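Local coordinates for BH0493 protein (Bacillus halodurans C-125, PDB 2QEE) that binds zinc and is probably a metal-dependent hydrolase or related enzyme of the amidohydrolase superfamily, at residues V24-F32 and H355-L364; M344-P353 and D401-F410. All coordinates share one frame; numbering follows the deposited sequence.

Interaction 1: V24-F32 and H355-L364; sequences VTDMHTHLF and HSDARVLEQL. With ZN (zinc ion), chain T.
His28 and His30 meet Asp357 around a zinc ion, the arrangement expected of an amidohydrolase barrel, in which the HxH motif following the first strand shares its metal with an aspartate from late in the sequence. The zinc is bound by NE2 of His28, NE2 of His30 and OD1 of Asp357, the last at 2.1 Å, with a water as a further ligand. The two rings are turned quite differently against the one carboxylate. The plane of His28 stands almost upright to it (84°), whereas the His30 ring is nearly coplanar with it (8°) and presents its CD2 edge to OD1. With CG of His28 anti to the backbone N (chi1 175°), that ring lies alongside Asp357, both side chains pointing the same way, toward the metal.

The other carboxylate oxygen is held by a second-shell residue: NE2 of His355 donates to OD2 of Asp357 over 3.2 Å from above the carboxylate plane, which together with the zinc on OD1 probably limits its rotation. Over one face of His30 lies the flat guanidinium of Arg359, stacked with centres 4.3 Å apart and NH2 above the middle of the ring.

Next to the metal site the two backbones are bonded directly, Asp357 N donating to His28 O and His30 N to Ala358 O. Leu31 and Leu364 reach toward each other tip to tip, Leu31 CD1 lying 3.8 Å from Leu364 CD1. Leu31 also leans on Ala358 CB. Two residues before His28, the carboxylate of Asp26 grips Ser356 with both oxygens, OD2 also accepting from Trp368. Its OD1 takes the backbone N of Ser356 at 2.9 Å, and its OD2 the hydroxyl OG at 2.5 Å, each on the syn side, while that same OG accepts from Ala358 N in an ST turn.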
loop_
_atom_site.group_PDB
_atom_site.type_symbol
_atom_site.label_atom_id
_atom_site.label_comp_id
_atom_site.label_asym_id
_atom_site.label_seq_id
_atom_site.Cartn_x
_atom_site.Cartn_y
_atom_site.Cartn_z
ATOM N N VAL C 24 1.169 29.437 5.874
ATOM C CA VAL C 24 2.006 28.266 5.789
ATOM C C VAL C 24 3.498 28.574 5.915
ATOM O O VAL C 24 3.996 29.503 5.255
ATOM C CB VAL C 24 1.780 27.594 4.450
ATOM C CG1 VAL C 24 2.714 26.389 4.286
ATOM C CG2 VAL C 24 0.285 27.125 4.347
ATOM N N THR C 25 4.185 27.775 6.710
ATOM C CA THR C 25 5.647 27.642 6.570
ATOM C C THR C 25 5.882 26.470 5.647
ATOM O O THR C 25 5.444 25.326 5.945
ATOM C CB THR C 25 6.373 27.436 7.891
ATOM O OG1 THR C 25 6.215 28.639 8.675
ATOM C CG2 THR C 25 7.860 27.170 7.669
ATOM N N ASP C 26 6.599 26.714 4.549
ATOM C CA ASP C 26 6.812 25.648 3.539
ATOM C C ASP C 26 8.242 25.213 3.770
ATOM O O ASP C 26 9.198 25.930 3.393
ATOM C CB ASP C 26 6.606 26.230 2.134
ATOM C CG ASP C 26 6.648 25.181 1.027
ATOM O OD1 ASP C 26 7.128 24.062 1.336
ATOM O OD2 ASP C 26 6.196 25.483 -0.094
ATOM N N MET C 27 8.423 24.075 4.428
ATOM C CA MET C 27 9.761 23.833 5.020
ATOM C C MET C 27 10.785 23.141 4.147
ATOM O O MET C 27 11.862 22.788 4.642
ATOM C CB MET C 27 9.740 23.209 6.424
ATOM C CG MET C 27 8.831 21.952 6.608
ATOM S SD MET C 27 9.452 20.577 5.624
ATOM C CE MET C 27 10.976 20.099 6.493
ATOM N N HIS C 28 10.445 22.938 2.885
ATOM C CA HIS C 28 11.448 22.482 1.917
ATOM C C HIS C 28 10.990 22.874 0.519
ATOM O O HIS C 28 9.970 22.340 0.039
ATOM C CB HIS C 28 11.645 20.948 1.948
ATOM C CG HIS C 28 12.586 20.467 0.885
ATOM N ND1 HIS C 28 13.892 20.895 0.823
ATOM C CD2 HIS C 28 12.400 19.659 -0.188
ATOM C CE1 HIS C 28 14.486 20.345 -0.222
ATOM N NE2 HIS C 28 13.599 19.609 -0.864
ATOM N N THR C 29 11.721 23.800 -0.127
ATOM C CA THR C 29 11.431 24.207 -1.492
ATOM C C THR C 29 12.767 24.351 -2.214
ATOM O O THR C 29 13.788 24.348 -1.570
ATOM C CB THR C 29 10.705 25.574 -1.611
ATOM O OG1 THR C 29 11.646 26.664 -1.385
ATOM C CG2 THR C 29 9.530 25.717 -0.595
ATOM N N HIS C 30 12.671 24.613 -3.507
ATOM C CA HIS C 30 13.847 24.934 -4.342
ATOM C C HIS C 30 13.674 26.351 -4.859
ATOM O O HIS C 30 14.019 26.639 -5.987
ATOM C CB HIS C 30 13.908 23.934 -5.472
ATOM C CG HIS C 30 14.385 22.611 -5.003
ATOM N ND1 HIS C 30 15.722 22.313 -4.856
ATOM C CD2 HIS C 30 13.702 21.549 -4.523
ATOM C CE1 HIS C 30 15.843 21.098 -4.350
ATOM N NE2 HIS C 30 14.632 20.621 -4.129
ATOM N N LEU C 31 13.033 27.207 -4.066
ATOM C CA LEU C 31 12.859 28.604 -4.461
ATOM C C LEU C 31 13.983 29.461 -3.798
ATOM O O LEU C 31 14.630 29.027 -2.862
ATOM C CB LEU C 31 11.500 29.136 -3.987
ATOM C CG LEU C 31 10.338 28.319 -4.581
ATOM C CD1 LEU C 31 9.032 28.903 -3.979
ATOM C CD2 LEU C 31 10.329 28.460 -6.073
ATOM N N PHE C 32 14.182 30.689 -4.303
ATOM C CA PHE C 32 15.165 31.585 -3.651
ATOM C C PHE C 32 14.595 32.999 -3.431
ATOM O O PHE C 32 13.714 33.410 -4.165
ATOM C CB PHE C 32 16.427 31.715 -4.543
ATOM C CG PHE C 32 17.149 30.411 -4.761
ATOM C CD1 PHE C 32 18.112 29.974 -3.864
ATOM C CD2 PHE C 32 16.830 29.609 -5.871
ATOM C CE1 PHE C 32 18.788 28.733 -4.056
ATOM C CE2 PHE C 32 17.491 28.345 -6.072
ATOM C CZ PHE C 32 18.457 27.916 -5.164
ATOM N N HIS C 355 5.060 19.677 2.376
ATOM C CA HIS C 355 5.942 20.736 1.889
ATOM C C HIS C 355 5.700 20.782 0.384
ATOM O O HIS C 355 5.183 19.818 -0.162
ATOM C CB HIS C 355 7.411 20.456 2.206
ATOM C CG HIS C 355 7.998 19.252 1.522
ATOM N ND1 HIS C 355 7.719 17.962 1.931
ATOM C CD2 HIS C 355 8.835 19.135 0.463
ATOM C CE1 HIS C 355 8.367 17.101 1.161
ATOM N NE2 HIS C 355 9.059 17.785 0.263
ATOM N N SER C 356 6.113 21.857 -0.293
ATOM C CA SER C 356 5.843 21.948 -1.735
ATOM C C SER C 356 6.941 21.374 -2.602
ATOM O O SER C 356 6.675 20.909 -3.731
ATOM C CB SER C 356 5.569 23.394 -2.176
ATOM O OG SER C 356 6.781 24.171 -2.160
ATOM N N ASP C 357 8.179 21.483 -2.126
ATOM C CA ASP C 357 9.333 21.219 -2.978
ATOM C C ASP C 357 9.257 22.070 -4.284
ATOM O O ASP C 357 9.700 21.623 -5.337
ATOM C CB ASP C 357 9.306 19.758 -3.380
ATOM C CG ASP C 357 10.552 19.141 -3.161
ATOM O OD1 ASP C 357 11.535 19.777 -3.584
ATOM O OD2 ASP C 357 10.538 18.086 -2.510
ATOM N N ALA C 358 8.622 23.248 -4.222
ATOM C CA ALA C 358 8.423 24.068 -5.436
ATOM C C ALA C 358 9.790 24.402 -6.066
ATOM O O ALA C 358 10.676 24.871 -5.343
ATOM C CB ALA C 358 7.681 25.382 -5.113
ATOM N N ARG C 359 9.913 24.151 -7.361
ATOM C CA ARG C 359 11.056 24.645 -8.170
ATOM C C ARG C 359 10.765 25.924 -8.918
ATOM O O ARG C 359 11.702 26.656 -9.298
ATOM C CB ARG C 359 11.489 23.574 -9.169
ATOM C CG ARG C 359 12.143 22.394 -8.473
ATOM C CD ARG C 359 12.672 21.400 -9.497
ATOM N NE ARG C 359 13.559 20.469 -8.810
ATOM C CZ ARG C 359 14.879 20.612 -8.750
ATOM N NH1 ARG C 359 15.464 21.637 -9.373
ATOM N NH2 ARG C 359 15.609 19.726 -8.076
ATOM N N VAL C 360 9.492 26.185 -9.161
ATOM C CA VAL C 360 9.049 27.360 -9.911
ATOM C C VAL C 360 8.106 28.089 -8.968
ATOM O O VAL C 360 7.194 27.469 -8.384
ATOM C CB VAL C 360 8.323 26.971 -11.196
ATOM C CG1 VAL C 360 7.769 28.221 -11.907
ATOM C CG2 VAL C 360 9.268 26.152 -12.138
ATOM N N LEU C 361 8.340 29.392 -8.805
ATOM C CA LEU C 361 7.622 30.194 -7.809
ATOM C C LEU C 361 6.116 29.942 -7.769
ATOM O O LEU C 361 5.587 29.655 -6.699
ATOM C CB LEU C 361 7.829 31.694 -8.073
ATOM C CG LEU C 361 7.126 32.671 -7.117
ATOM C CD1 LEU C 361 7.512 32.484 -5.664
ATOM C CD2 LEU C 361 7.483 34.080 -7.636
ATOM N N GLU C 362 5.448 30.003 -8.922
ATOM C CA GLU C 362 3.961 29.901 -8.951
ATOM C C GLU C 362 3.419 28.565 -8.454
ATOM O O GLU C 362 2.234 28.510 -8.068
ATOM C CB GLU C 362 3.387 30.129 -10.334
ATOM C CG GLU C 362 3.530 31.571 -10.839
ATOM C CD GLU C 362 4.947 31.931 -11.314
ATOM O OE1 GLU C 362 5.838 31.064 -11.409
ATOM O OE2 GLU C 362 5.141 33.119 -11.629
ATOM N N GLN C 363 4.263 27.546 -8.402
ATOM C CA GLN C 363 3.840 26.233 -7.906
ATOM C C GLN C 363 3.382 26.251 -6.434
ATOM O O GLN C 363 2.640 25.365 -5.979
ATOM C CB GLN C 363 4.960 25.230 -8.042
ATOM C CG GLN C 363 5.323 24.915 -9.496
ATOM C CD GLN C 363 6.559 24.043 -9.635
ATOM O OE1 GLN C 363 7.410 24.005 -8.766
ATOM N NE2 GLN C 363 6.663 23.338 -10.755
ATOM N N LEU C 364 3.820 27.226 -5.656
ATOM C CA LEU C 364 3.281 27.403 -4.296
ATOM C C LEU C 364 1.774 27.467 -4.353
ATOM O O LEU C 364 1.117 26.940 -3.428
ATOM C CB LEU C 364 3.808 28.699 -3.660
ATOM C CG LEU C 364 5.278 28.651 -3.368
ATOM C CD1 LEU C 364 5.645 30.017 -2.754
ATOM C CD2 LEU C 364 5.572 27.577 -2.342
HETATM ZN ZN ZN T . 13.468 19.031 -3.011
HETATM O O HOH W 1 13.288 28.786 -8.184
HETATM O O HOH W 2 14.325 25.914 -9.012
HETATM O O HOH W 3 13.974 17.328 -3.299
#

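Interaction 2: M344-P353 and D401-F410; sequences MEMLGTSFIP and DVADLFSRNF
The type II' turn at Leu347-Ser350, where helix 333-347 ends, and the chain that follows it dock on helix 395-414 through Thr349, Phe351, Ile352 and Pro353. Asn409 supplies the direct hydrogen bonds of the contact. Its CG is anti to the carbonyl carbon (chi1 -75°), and ND2 thereby reaches two main-chain oxygens, Thr349 O at 2.7 Å and Phe351 O at 2.9 Å. The first bond lies nearly in line with its carbonyl, whereas the second arrives from above the carbonyl plane.

Leu405 lies beside this amide. Leu405 CD2 sits over one face of the Phe351 ring, off toward the rim and 4.2 Å from CE2. The Pro353 ring crosses the leucine at about a right angle, Pro353 CD lying 3.8 Å from Leu405 CD2. Farther along, Ile352 places CD1 3.9 Å from Phe410 CB. A water links Thr349 OG1 to the carboxylates of Asp401 and Asp404, while OD2 of Asp401 is hydrogen-bonded to Tyr383. Trp60 of a neighbouring subunit packs on both Thr349 and Asn409.

A leucine in place of Asn409 would probably leave the Thr349 and Phe351 carbonyls without this shared donor and let the turn shift against the helix. The chemistry thus implies a division of labour: one buried amide serves two backbone carbonyls through a single nitrogen, and the apolar side chains of Leu405, Phe351 and Pro353 pack beside it.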
loop_
_atom_site.group_PDB
_atom_site.type_symbol
_atom_site.label_atom_id
_atom_site.label_comp_id
_atom_site.label_asym_id
_atom_site.label_seq_id
_atom_site.Cartn_x
_atom_site.Cartn_y
_atom_site.Cartn_z
ATOM N N MET C 344 -1.898 10.717 10.877
ATOM C CA MET C 344 -2.738 11.292 11.915
ATOM C C MET C 344 -3.224 10.178 12.814
ATOM O O MET C 344 -3.353 10.375 14.003
ATOM C CB MET C 344 -3.905 12.038 11.313
ATOM C CG MET C 344 -4.595 12.967 12.410
ATOM S SD MET C 344 -5.656 14.201 11.679
ATOM C CE MET C 344 -4.406 15.340 11.023
ATOM N N GLU C 345 -3.571 9.028 12.244
ATOM C CA GLU C 345 -4.090 7.920 13.126
ATOM C C GLU C 345 -3.065 7.465 14.171
ATOM O O GLU C 345 -3.431 7.149 15.288
ATOM C CB GLU C 345 -4.596 6.714 12.254
ATOM C CG GLU C 345 -5.923 7.184 11.538
ATOM C CD GLU C 345 -6.410 6.294 10.400
ATOM O OE1 GLU C 345 -5.878 5.158 10.188
ATOM O OE2 GLU C 345 -7.365 6.803 9.727
ATOM N N MET C 346 -1.761 7.465 13.815
ATOM C CA MET C 346 -0.725 6.953 14.715
ATOM C C MET C 346 0.075 8.019 15.443
ATOM O O MET C 346 0.830 7.697 16.378
ATOM C CB MET C 346 0.269 6.070 13.930
ATOM C CG MET C 346 -0.248 4.639 13.800
ATOM S SD MET C 346 0.910 3.567 12.955
ATOM C CE MET C 346 0.423 4.036 11.297
ATOM N N LEU C 347 -0.034 9.251 14.962
ATOM C CA LEU C 347 0.793 10.351 15.533
ATOM C C LEU C 347 -0.040 11.538 15.998
ATOM O O LEU C 347 0.513 12.525 16.512
ATOM C CB LEU C 347 1.825 10.851 14.507
ATOM C CG LEU C 347 2.815 9.788 13.968
ATOM C CD1 LEU C 347 3.665 10.486 12.904
ATOM C CD2 LEU C 347 3.688 9.253 15.090
ATOM N N GLY C 348 -1.362 11.517 15.776
ATOM C CA GLY C 348 -2.141 12.690 16.170
ATOM C C GLY C 348 -1.736 13.876 15.297
ATOM O O GLY C 348 -1.752 13.794 14.102
ATOM N N THR C 349 -1.390 14.997 15.924
ATOM C CA THR C 349 -0.915 16.153 15.170
ATOM C C THR C 349 0.620 16.343 15.254
ATOM O O THR C 349 1.139 17.433 14.852
ATOM C CB THR C 349 -1.574 17.466 15.680
ATOM O OG1 THR C 349 -1.269 17.585 17.070
ATOM C CG2 THR C 349 -3.116 17.414 15.439
ATOM N N SER C 350 1.350 15.327 15.710
ATOM C CA SER C 350 2.823 15.434 15.913
ATOM C C SER C 350 3.670 15.117 14.635
ATOM O O SER C 350 4.624 14.311 14.669
ATOM C CB SER C 350 3.286 14.591 17.126
ATOM O OG SER C 350 3.160 13.176 16.961
ATOM N N PHE C 351 3.290 15.737 13.521
ATOM C CA PHE C 351 4.086 15.625 12.312
ATOM C C PHE C 351 3.860 16.826 11.438
ATOM O O PHE C 351 2.998 17.665 11.744
ATOM C CB PHE C 351 3.677 14.338 11.545
ATOM C CG PHE C 351 2.239 14.345 10.965
ATOM C CD1 PHE C 351 2.085 14.447 9.601
ATOM C CD2 PHE C 351 1.110 14.131 11.787
ATOM C CE1 PHE C 351 0.785 14.441 9.015
ATOM C CE2 PHE C 351 -0.183 14.120 11.240
ATOM C CZ PHE C 351 -0.346 14.278 9.853
ATOM N N ILE C 352 4.600 16.909 10.334
ATOM C CA ILE C 352 4.444 17.989 9.359
ATOM C C ILE C 352 3.852 17.359 8.087
ATOM O O ILE C 352 4.538 16.617 7.336
ATOM C CB ILE C 352 5.810 18.684 9.061
ATOM C CG1 ILE C 352 6.399 19.286 10.370
ATOM C CG2 ILE C 352 5.694 19.697 7.891
ATOM C CD1 ILE C 352 7.913 19.603 10.194
ATOM N N PRO C 353 2.564 17.592 7.859
ATOM C CA PRO C 353 1.923 16.867 6.704
ATOM C C PRO C 353 2.461 17.178 5.314
ATOM O O PRO C 353 2.430 16.303 4.436
ATOM C CB PRO C 353 0.439 17.279 6.769
ATOM C CG PRO C 353 0.414 18.520 7.656
ATOM C CD PRO C 353 1.579 18.353 8.664
ATOM N N ASP C 401 -4.486 23.525 16.265
ATOM C CA ASP C 401 -3.974 22.289 15.658
ATOM C C ASP C 401 -3.497 22.591 14.227
ATOM O O ASP C 401 -2.473 22.021 13.799
ATOM C CB ASP C 401 -5.089 21.219 15.568
ATOM C CG ASP C 401 -5.615 20.728 16.940
ATOM O OD1 ASP C 401 -4.954 20.823 17.974
ATOM O OD2 ASP C 401 -6.793 20.293 16.931
ATOM N N VAL C 402 -4.266 23.390 13.481
ATOM C CA VAL C 402 -3.944 23.721 12.108
ATOM C C VAL C 402 -2.622 24.510 12.071
ATOM O O VAL C 402 -1.747 24.262 11.235
ATOM C CB VAL C 402 -5.110 24.455 11.387
ATOM C CG1 VAL C 402 -4.655 25.058 10.050
ATOM C CG2 VAL C 402 -6.270 23.457 11.134
ATOM N N ALA C 403 -2.461 25.405 13.053
ATOM C CA ALA C 403 -1.198 26.164 13.126
ATOM C C ALA C 403 -0.027 25.213 13.425
ATOM O O ALA C 403 1.075 25.413 12.880
ATOM C CB ALA C 403 -1.312 27.278 14.185
ATOM N N ASP C 404 -0.227 24.201 14.269
ATOM C CA ASP C 404 0.811 23.225 14.551
ATOM C C ASP C 404 1.219 22.516 13.269
ATOM O O ASP C 404 2.409 22.458 12.919
ATOM C CB ASP C 404 0.322 22.198 15.587
ATOM C CG ASP C 404 0.362 22.747 17.018
ATOM O OD1 ASP C 404 1.110 23.723 17.276
ATOM O OD2 ASP C 404 -0.355 22.199 17.890
ATOM N N LEU C 405 0.230 22.025 12.543
ATOM C CA LEU C 405 0.515 21.209 11.364
ATOM C C LEU C 405 1.190 22.024 10.255
ATOM O O LEU C 405 2.092 21.497 9.611
ATOM C CB LEU C 405 -0.782 20.615 10.787
ATOM C CG LEU C 405 -1.429 19.579 11.746
ATOM C CD1 LEU C 405 -2.839 19.314 11.251
ATOM C CD2 LEU C 405 -0.587 18.245 11.740
ATOM N N PHE C 406 0.749 23.273 10.025
ATOM C CA PHE C 406 1.254 24.051 8.863
ATOM C C PHE C 406 2.444 24.947 9.167
ATOM O O PHE C 406 3.068 25.498 8.226
ATOM C CB PHE C 406 0.156 24.847 8.143
ATOM C CG PHE C 406 -0.815 23.956 7.389
ATOM C CD1 PHE C 406 -0.567 23.579 6.065
ATOM C CD2 PHE C 406 -1.986 23.515 8.007
ATOM C CE1 PHE C 406 -1.443 22.727 5.379
ATOM C CE2 PHE C 406 -2.857 22.676 7.334
ATOM C CZ PHE C 406 -2.604 22.314 6.006
ATOM N N SER C 407 2.764 25.086 10.467
ATOM C CA SER C 407 3.829 26.034 10.857
ATOM C C SER C 407 4.573 25.733 12.133
ATOM O O SER C 407 5.818 25.559 12.154
ATOM C CB SER C 407 3.265 27.462 10.920
ATOM O OG SER C 407 4.329 28.357 11.216
ATOM N N ARG C 408 3.848 25.651 13.237
ATOM C CA ARG C 408 4.512 25.606 14.542
ATOM C C ARG C 408 5.307 24.342 14.813
ATOM O O ARG C 408 6.312 24.410 15.484
ATOM C CB ARG C 408 3.528 25.812 15.696
ATOM C CG ARG C 408 2.720 27.054 15.553
ATOM C CD ARG C 408 1.748 27.267 16.749
ATOM N NE ARG C 408 0.941 28.468 16.520
ATOM C CZ ARG C 408 -0.204 28.766 17.133
ATOM N NH1 ARG C 408 -0.742 27.946 18.033
ATOM N NH2 ARG C 408 -0.820 29.899 16.819
ATOM N N ASN C 409 4.865 23.178 14.294
ATOM C CA ASN C 409 5.601 21.950 14.554
ATOM C C ASN C 409 6.988 22.034 13.941
ATOM O O ASN C 409 7.945 21.557 14.551
ATOM C CB ASN C 409 4.899 20.704 13.936
ATOM C CG ASN C 409 3.670 20.276 14.729
ATOM O OD1 ASN C 409 3.477 20.683 15.903
ATOM N ND2 ASN C 409 2.825 19.376 14.095
ATOM N N PHE C 410 7.084 22.747 12.833
ATOM C CA PHE C 410 8.389 22.831 12.169
ATOM C C PHE C 410 9.282 23.756 13.043
ATOM O O PHE C 410 10.396 23.365 13.448
ATOM C CB PHE C 410 8.289 23.424 10.777
ATOM C CG PHE C 410 9.635 23.720 10.161
ATOM C CD1 PHE C 410 10.458 22.656 9.730
ATOM C CD2 PHE C 410 10.100 25.026 10.033
ATOM C CE1 PHE C 410 11.739 22.893 9.172
ATOM C CE2 PHE C 410 11.373 25.290 9.444
ATOM C CZ PHE C 410 12.202 24.212 9.009
HETATM O O HOH W 4 -2.087 20.180 17.557
#

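Overall arrangement
From the N terminus, residues 24-32 come first and meet 355-364 only after 322 intervening residues, so interaction 1 closes a very long loop of mixed helices and strands. Interaction 2 opens at 344-353, just before that closure, and ends at 401-410, closing a shorter, largely helical loop that contains helix 363-388. The two therefore cross rather than nest. They also touch: Thr25 N probably bonds to Phe406 O, and Met27 packs against Phe410. Helix 395-414 is thus held between strand 24-26 and the turn and chain that follow helix 333-347, connecting the metal centre of interaction 1 with the subunit boundary beside interaction 2.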